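Sulfonate ABC transporter, periplasmic sulfonate-binding protein SsuA (Methylobacillus flagellatus, PDB 3UIF) probably binds sulfonates or related sulfate esters in the periplasm and delivers them to an ABC transporter for uptake. Local coordinates at residues Q219-A233 with F309-W323. Sequence-based numbering, arbitrary orientation. Where two conformers were deposited one is given.
Sequences QAIVTAYLKSVHWVA and FVATALKELKLEGFW
Q219 reaches the backbone of F309 through its amide, NE2 donating to F309 O over 3.1 Å in a nearly straight bond. NE2 meets that oxygen in the carbonyl plane, on a lone pair (C=O...N 132°), and the oxygen lies close to the plane of the Q219 amide. F309 O also accepts from A313 N. The chain of Q219 bends at chi2, which carries the amide over to T223 OG1, one turn on, a second acceptor for NE2; that hydroxyl in turn donates to E316 OE2 at 3.1 Å. Two acceptors thus fix the amide's rotation, and its OE1 lies at the edge of the F309 ring. Next along, L226 sets CD1 against A313 CB (3.5 Å), V310 and L314 CD2, while its CB meets L317 CD1. Here the axes of helical segments 219-233 and 309-316 approach to 8.9 Å, crossing at -57°. Helix 215-233 packs on helix 35-41 and strand 89-94 in one lobe of a probable type II periplasmic binding protein fold; F309 joins it there on V92. A Schellman motif at K318 ends the second helix, and the chain after it brings L319 and F322 to H230. Over one face of the imidazole sits L319 CD2, a CH-pi contact 3.9 Å from the centroid. The ring's edge points at the face of F322 in a T-shaped pair, planes at 77°; R267 makes a cation-pi contact with F322.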
loop_
_atom_site.group_PDB
_atom_site.type_symbol
_atom_site.label_atom_id
_atom_site.label_comp_id
_atom_site.label_asym_id
_atom_site.label_seq_id
_atom_site.Cartn_x
_atom_site.Cartn_y
_atom_site.Cartn_z
ATOM N N GLN A 219 12.264 17.075 -6.187
ATOM C CA GLN A 219 13.301 16.734 -5.218
ATOM C C GLN A 219 12.984 17.268 -3.825
ATOM O O GLN A 219 13.167 16.566 -2.834
ATOM C CB GLN A 219 14.659 17.255 -5.677
ATOM C CG GLN A 219 15.808 16.818 -4.780
ATOM C CD GLN A 219 15.991 15.318 -4.782
ATOM O OE1 GLN A 219 16.371 14.728 -5.800
ATOM N NE2 GLN A 219 15.704 14.681 -3.635
ATOM N N ALA A 220 12.505 18.501 -3.755
ATOM C CA ALA A 220 12.217 19.115 -2.482
ATOM C C ALA A 220 11.137 18.297 -1.777
ATOM O O ALA A 220 11.240 18.003 -0.581
ATOM C CB ALA A 220 11.804 20.560 -2.673
ATOM N N ILE A 221 10.134 17.876 -2.546
ATOM C CA ILE A 221 9.070 17.002 -2.040
ATOM C C ILE A 221 9.575 15.655 -1.526
ATOM O O ILE A 221 9.263 15.257 -0.403
ATOM C CB ILE A 221 7.944 16.855 -3.075
ATOM C CG1 ILE A 221 6.948 17.976 -2.863
ATOM C CG2 ILE A 221 7.199 15.532 -2.940
ATOM C CD1 ILE A 221 6.420 18.527 -4.152
ATOM N N VAL A 222 10.362 14.969 -2.344
ATOM C CA VAL A 222 10.957 13.691 -1.949
ATOM C C VAL A 222 11.886 13.808 -0.728
ATOM O O VAL A 222 11.763 13.034 0.231
ATOM C CB VAL A 222 11.682 13.001 -3.118
ATOM C CG1 VAL A 222 12.202 11.648 -2.668
ATOM C CG2 VAL A 222 10.740 12.844 -4.313
ATOM N N THR A 223 12.802 14.772 -0.749
ATOM C CA THR A 223 13.653 15.000 0.409
ATOM C C THR A 223 12.792 15.256 1.654
ATOM O O THR A 223 13.008 14.629 2.693
ATOM C CB THR A 223 14.629 16.155 0.181
ATOM O OG1 THR A 223 15.580 15.780 -0.821
ATOM C CG2 THR A 223 15.350 16.490 1.450
ATOM N N ALA A 224 11.806 16.145 1.539
ATOM C CA ALA A 224 10.932 16.473 2.672
ATOM C C ALA A 224 10.152 15.252 3.161
ATOM O O ALA A 224 10.061 15.015 4.358
ATOM C CB ALA A 224 9.995 17.622 2.330
ATOM N N TYR A 225 9.612 14.481 2.226
ATOM C CA TYR A 225 8.940 13.236 2.526
ATOM C C TYR A 225 9.785 12.272 3.349
ATOM O O TYR A 225 9.358 11.806 4.403
ATOM C CB TYR A 225 8.542 12.541 1.234
ATOM C CG TYR A 225 7.808 11.236 1.456
ATOM C CD1 TYR A 225 6.468 11.229 1.821
ATOM C CD2 TYR A 225 8.454 10.011 1.272
ATOM C CE1 TYR A 225 5.786 10.042 2.006
ATOM C CE2 TYR A 225 7.794 8.813 1.454
ATOM C CZ TYR A 225 6.456 8.830 1.827
ATOM O OH TYR A 225 5.773 7.640 2.011
ATOM N N LEU A 226 10.970 11.952 2.847
ATOM C CA LEU A 226 11.874 11.049 3.552
ATOM C C LEU A 226 12.262 11.534 4.958
ATOM O O LEU A 226 12.460 10.721 5.869
ATOM C CB LEU A 226 13.112 10.744 2.703
ATOM C CG LEU A 226 12.795 9.969 1.425
ATOM C CD1 LEU A 226 14.050 9.746 0.596
ATOM C CD2 LEU A 226 12.113 8.638 1.730
ATOM N N LYS A 227 12.356 12.851 5.139
ATOM C CA LYS A 227 12.604 13.393 6.477
ATOM C C LYS A 227 11.544 12.917 7.456
ATOM O O LYS A 227 11.880 12.430 8.538
ATOM C CB LYS A 227 12.678 14.905 6.464
ATOM C CG LYS A 227 14.070 15.427 6.194
ATOM C CD LYS A 227 14.032 16.880 5.764
ATOM C CE LYS A 227 15.021 17.680 6.588
ATOM N NZ LYS A 227 15.244 19.026 5.989
ATOM N N SER A 228 10.275 13.017 7.056
ATOM C CA SER A 228 9.172 12.526 7.873
ATOM C C SER A 228 9.275 11.011 8.098
ATOM O O SER A 228 9.111 10.527 9.221
ATOM C CB SER A 228 7.829 12.862 7.228
ATOM O OG SER A 228 7.633 14.254 7.122
ATOM N N VAL A 229 9.552 10.281 7.020
ATOM C CA VAL A 229 9.650 8.834 7.054
ATOM C C VAL A 229 10.790 8.353 7.963
ATOM O O VAL A 229 10.618 7.424 8.731
ATOM C CB VAL A 229 9.760 8.259 5.629
ATOM C CG1 VAL A 229 10.026 6.763 5.654
ATOM C CG2 VAL A 229 8.479 8.535 4.863
ATOM N N HIS A 230 11.937 9.014 7.903
ATOM C CA HIS A 230 13.045 8.710 8.808
ATOM C C HIS A 230 12.627 8.855 10.249
ATOM O O HIS A 230 13.066 8.084 11.128
ATOM C CB HIS A 230 14.247 9.614 8.503
ATOM C CG HIS A 230 15.399 9.462 9.476
ATOM N ND1 HIS A 230 15.866 10.490 10.216
ATOM C CD2 HIS A 230 16.171 8.353 9.820
ATOM C CE1 HIS A 230 16.889 10.074 10.974
ATOM N NE2 HIS A 230 17.073 8.765 10.741
ATOM N N TRP A 231 11.769 9.837 10.517
ATOM C CA TRP A 231 11.356 10.096 11.880
ATOM C C TRP A 231 10.453 8.997 12.407
ATOM O O TRP A 231 10.619 8.535 13.542
ATOM C CB TRP A 231 10.722 11.484 12.008
ATOM C CG TRP A 231 10.128 11.694 13.375
ATOM C CD1 TRP A 231 10.768 12.156 14.522
ATOM C CD2 TRP A 231 8.759 11.396 13.794
ATOM N NE1 TRP A 231 9.906 12.174 15.587
ATOM C CE2 TRP A 231 8.687 11.723 15.222
ATOM C CE3 TRP A 231 7.635 10.904 13.160
ATOM C CZ2 TRP A 231 7.521 11.569 15.954
ATOM C CZ3 TRP A 231 6.462 10.745 13.907
ATOM C CH2 TRP A 231 6.408 11.076 15.269
ATOM N N VAL A 232 9.503 8.558 11.592
ATOM C CA VAL A 232 8.559 7.535 12.017
ATOM C C VAL A 232 9.194 6.138 12.051
ATOM O O VAL A 232 8.722 5.266 12.783
ATOM C CB VAL A 232 7.303 7.502 11.111
ATOM C CG1 VAL A 232 7.588 6.758 9.808
ATOM C CG2 VAL A 232 6.125 6.874 11.834
ATOM N N ALA A 233 10.255 5.939 11.266
ATOM C CA ALA A 233 10.848 4.619 11.071
ATOM C C ALA A 233 11.739 4.172 12.248
ATOM O O ALA A 233 12.084 2.995 12.357
ATOM C CB ALA A 233 11.605 4.561 9.755
ATOM N N PHE A 309 15.309 10.413 -7.230
ATOM C CA PHE A 309 15.019 11.351 -6.138
ATOM C C PHE A 309 15.310 10.829 -4.724
ATOM O O PHE A 309 15.732 11.602 -3.851
ATOM C CB PHE A 309 13.584 11.871 -6.252
ATOM C CG PHE A 309 13.318 12.551 -7.550
ATOM C CD1 PHE A 309 13.791 13.842 -7.781
ATOM C CD2 PHE A 309 12.650 11.885 -8.572
ATOM C CE1 PHE A 309 13.576 14.470 -9.005
ATOM C CE2 PHE A 309 12.424 12.510 -9.797
ATOM C CZ PHE A 309 12.894 13.807 -10.014
ATOM N N VAL A 310 15.073 9.536 -4.505
ATOM C CA VAL A 310 15.376 8.884 -3.242
ATOM C C VAL A 310 16.906 8.753 -3.068
ATOM O O VAL A 310 17.459 9.030 -1.985
ATOM C CB VAL A 310 14.663 7.521 -3.163
ATOM C CG1 VAL A 310 15.300 6.603 -2.119
ATOM C CG2 VAL A 310 13.169 7.726 -2.926
ATOM N N ALA A 311 17.577 8.353 -4.153
ATOM C CA ALA A 311 19.037 8.337 -4.229
ATOM C C ALA A 311 19.632 9.705 -3.850
ATOM O O ALA A 311 20.510 9.772 -2.973
ATOM C CB ALA A 311 19.496 7.904 -5.614
ATOM N N THR A 312 19.158 10.785 -4.487
ATOM C CA THR A 312 19.648 12.130 -4.152
ATOM C C THR A 312 19.345 12.460 -2.679
ATOM O O THR A 312 20.229 12.917 -1.939
ATOM C CB THR A 312 19.099 13.225 -5.107
ATOM O OG1 THR A 312 19.516 12.946 -6.446
ATOM C CG2 THR A 312 19.604 14.613 -4.726
ATOM N N ALA A 313 18.113 12.180 -2.259
ATOM C CA ALA A 313 17.653 12.478 -0.898
ATOM C C ALA A 313 18.428 11.756 0.207
ATOM O O ALA A 313 18.776 12.386 1.202
ATOM C CB ALA A 313 16.159 12.228 -0.763
ATOM N N LEU A 314 18.702 10.461 0.018
ATOM C CA LEU A 314 19.437 9.637 0.998
ATOM C C LEU A 314 20.889 10.083 1.179
ATOM O O LEU A 314 21.403 10.079 2.298
ATOM C CB LEU A 314 19.414 8.162 0.603
ATOM C CG LEU A 314 18.107 7.360 0.460
ATOM C CD1 LEU A 314 18.467 5.975 -0.042
ATOM C CD2 LEU A 314 17.275 7.269 1.736
ATOM N N LYS A 315 21.542 10.458 0.080
ATOM C CA LYS A 315 22.867 11.083 0.133
ATOM C C LYS A 315 22.778 12.407 0.902
ATOM O O LYS A 315 23.517 12.629 1.841
ATOM C CB LYS A 315 23.446 11.297 -1.284
ATOM C CG LYS A 315 24.779 12.060 -1.349
ATOM C CD LYS A 315 25.340 12.107 -2.770
ATOM C CE LYS A 315 26.492 13.100 -2.955
ATOM N NZ LYS A 315 26.043 14.480 -3.357
ATOM N N GLU A 316 21.839 13.265 0.516
ATOM C CA GLU A 316 21.647 14.581 1.134
ATOM C C GLU A 316 21.340 14.496 2.627
ATOM O O GLU A 316 21.728 15.366 3.393
ATOM C CB GLU A 316 20.481 15.271 0.443
ATOM C CG GLU A 316 20.697 16.721 0.037
ATOM C CD GLU A 316 19.706 17.155 -1.044
ATOM O OE1 GLU A 316 20.179 17.613 -2.113
ATOM O OE2 GLU A 316 18.461 17.014 -0.838
ATOM N N LEU A 317 20.638 13.448 3.041
ATOM C CA LEU A 317 20.191 13.343 4.418
ATOM C C LEU A 317 21.104 12.467 5.252
ATOM O O LEU A 317 20.871 12.294 6.446
ATOM C CB LEU A 317 18.764 12.792 4.473
ATOM C CG LEU A 317 17.583 13.671 4.020
ATOM C CD1 LEU A 317 16.259 12.947 4.273
ATOM C CD2 LEU A 317 17.597 15.055 4.670
ATOM N N LYS A 318 22.144 11.923 4.625
ATOM C CA LYS A 318 23.036 10.947 5.264
ATOM C C LYS A 318 22.291 9.726 5.784
ATOM O O LYS A 318 22.469 9.309 6.936
ATOM C CB LYS A 318 23.867 11.572 6.381
ATOM C CG LYS A 318 25.059 12.349 5.870
ATOM C CD LYS A 318 24.832 13.842 5.974
ATOM C CE LYS A 318 26.132 14.524 6.369
ATOM N NZ LYS A 318 25.858 15.812 7.067
ATOM N N LEU A 319 21.472 9.149 4.916
ATOM C CA LEU A 319 20.668 7.996 5.279
ATOM C C LEU A 319 20.926 6.808 4.355
ATOM O O LEU A 319 20.085 5.889 4.271
ATOM C CB LEU A 319 19.181 8.360 5.272
ATOM C CG LEU A 319 18.749 9.460 6.241
ATOM C CD1 LEU A 319 17.242 9.588 6.143
ATOM C CD2 LEU A 319 19.187 9.176 7.681
ATOM N N GLU A 320 22.105 6.819 3.709
ATOM C CA GLU A 320 22.443 5.789 2.719
ATOM C C GLU A 320 22.467 4.387 3.323
ATOM O O GLU A 320 22.166 3.427 2.626
ATOM C CB GLU A 320 23.761 6.098 1.990
ATOM C CG GLU A 320 23.716 7.321 1.083
ATOM C CD GLU A 320 23.601 6.990 -0.396
ATOM O OE1 GLU A 320 22.514 6.549 -0.842
ATOM O OE2 GLU A 320 24.601 7.206 -1.123
ATOM N N GLY A 321 22.789 4.278 4.612
ATOM C CA GLY A 321 22.803 2.980 5.291
ATOM C C GLY A 321 21.692 2.722 6.305
ATOM O O GLY A 321 21.776 1.784 7.099
ATOM N N PHE A 322 20.647 3.542 6.285
ATOM C CA PHE A 322 19.593 3.464 7.292
ATOM C C PHE A 322 18.586 2.330 6.974
ATOM O O PHE A 322 18.113 1.652 7.884
ATOM C CB PHE A 322 18.922 4.846 7.464
ATOM C CG PHE A 322 17.828 4.865 8.493
ATOM C CD1 PHE A 322 16.482 4.704 8.108
ATOM C CD2 PHE A 322 18.133 5.008 9.844
ATOM C CE1 PHE A 322 15.477 4.698 9.059
ATOM C CE2 PHE A 322 17.131 5.005 10.795
ATOM C CZ PHE A 322 15.804 4.850 10.407
ATOM N N TRP A 323 18.282 2.136 5.684
ATOM C CA TRP A 323 17.542 0.971 5.185
ATOM C C TRP A 323 18.466 -0.019 4.503
ATOM O O TRP A 323 19.587 0.335 4.127
ATOM C CB TRP A 323 16.441 1.428 4.237
ATOM C CG TRP A 323 15.289 2.099 4.951
ATOM C CD1 TRP A 323 14.285 1.485 5.688
ATOM C CD2 TRP A 323 15.007 3.535 5.052
ATOM N NE1 TRP A 323 13.422 2.407 6.208
ATOM C CE2 TRP A 323 13.798 3.656 5.869
ATOM C CE3 TRP A 323 15.614 4.694 4.567
ATOM C CZ2 TRP A 323 13.225 4.891 6.160
ATOM C CZ3 TRP A 323 15.033 5.928 4.868
ATOM C CH2 TRP A 323 13.869 6.024 5.643
#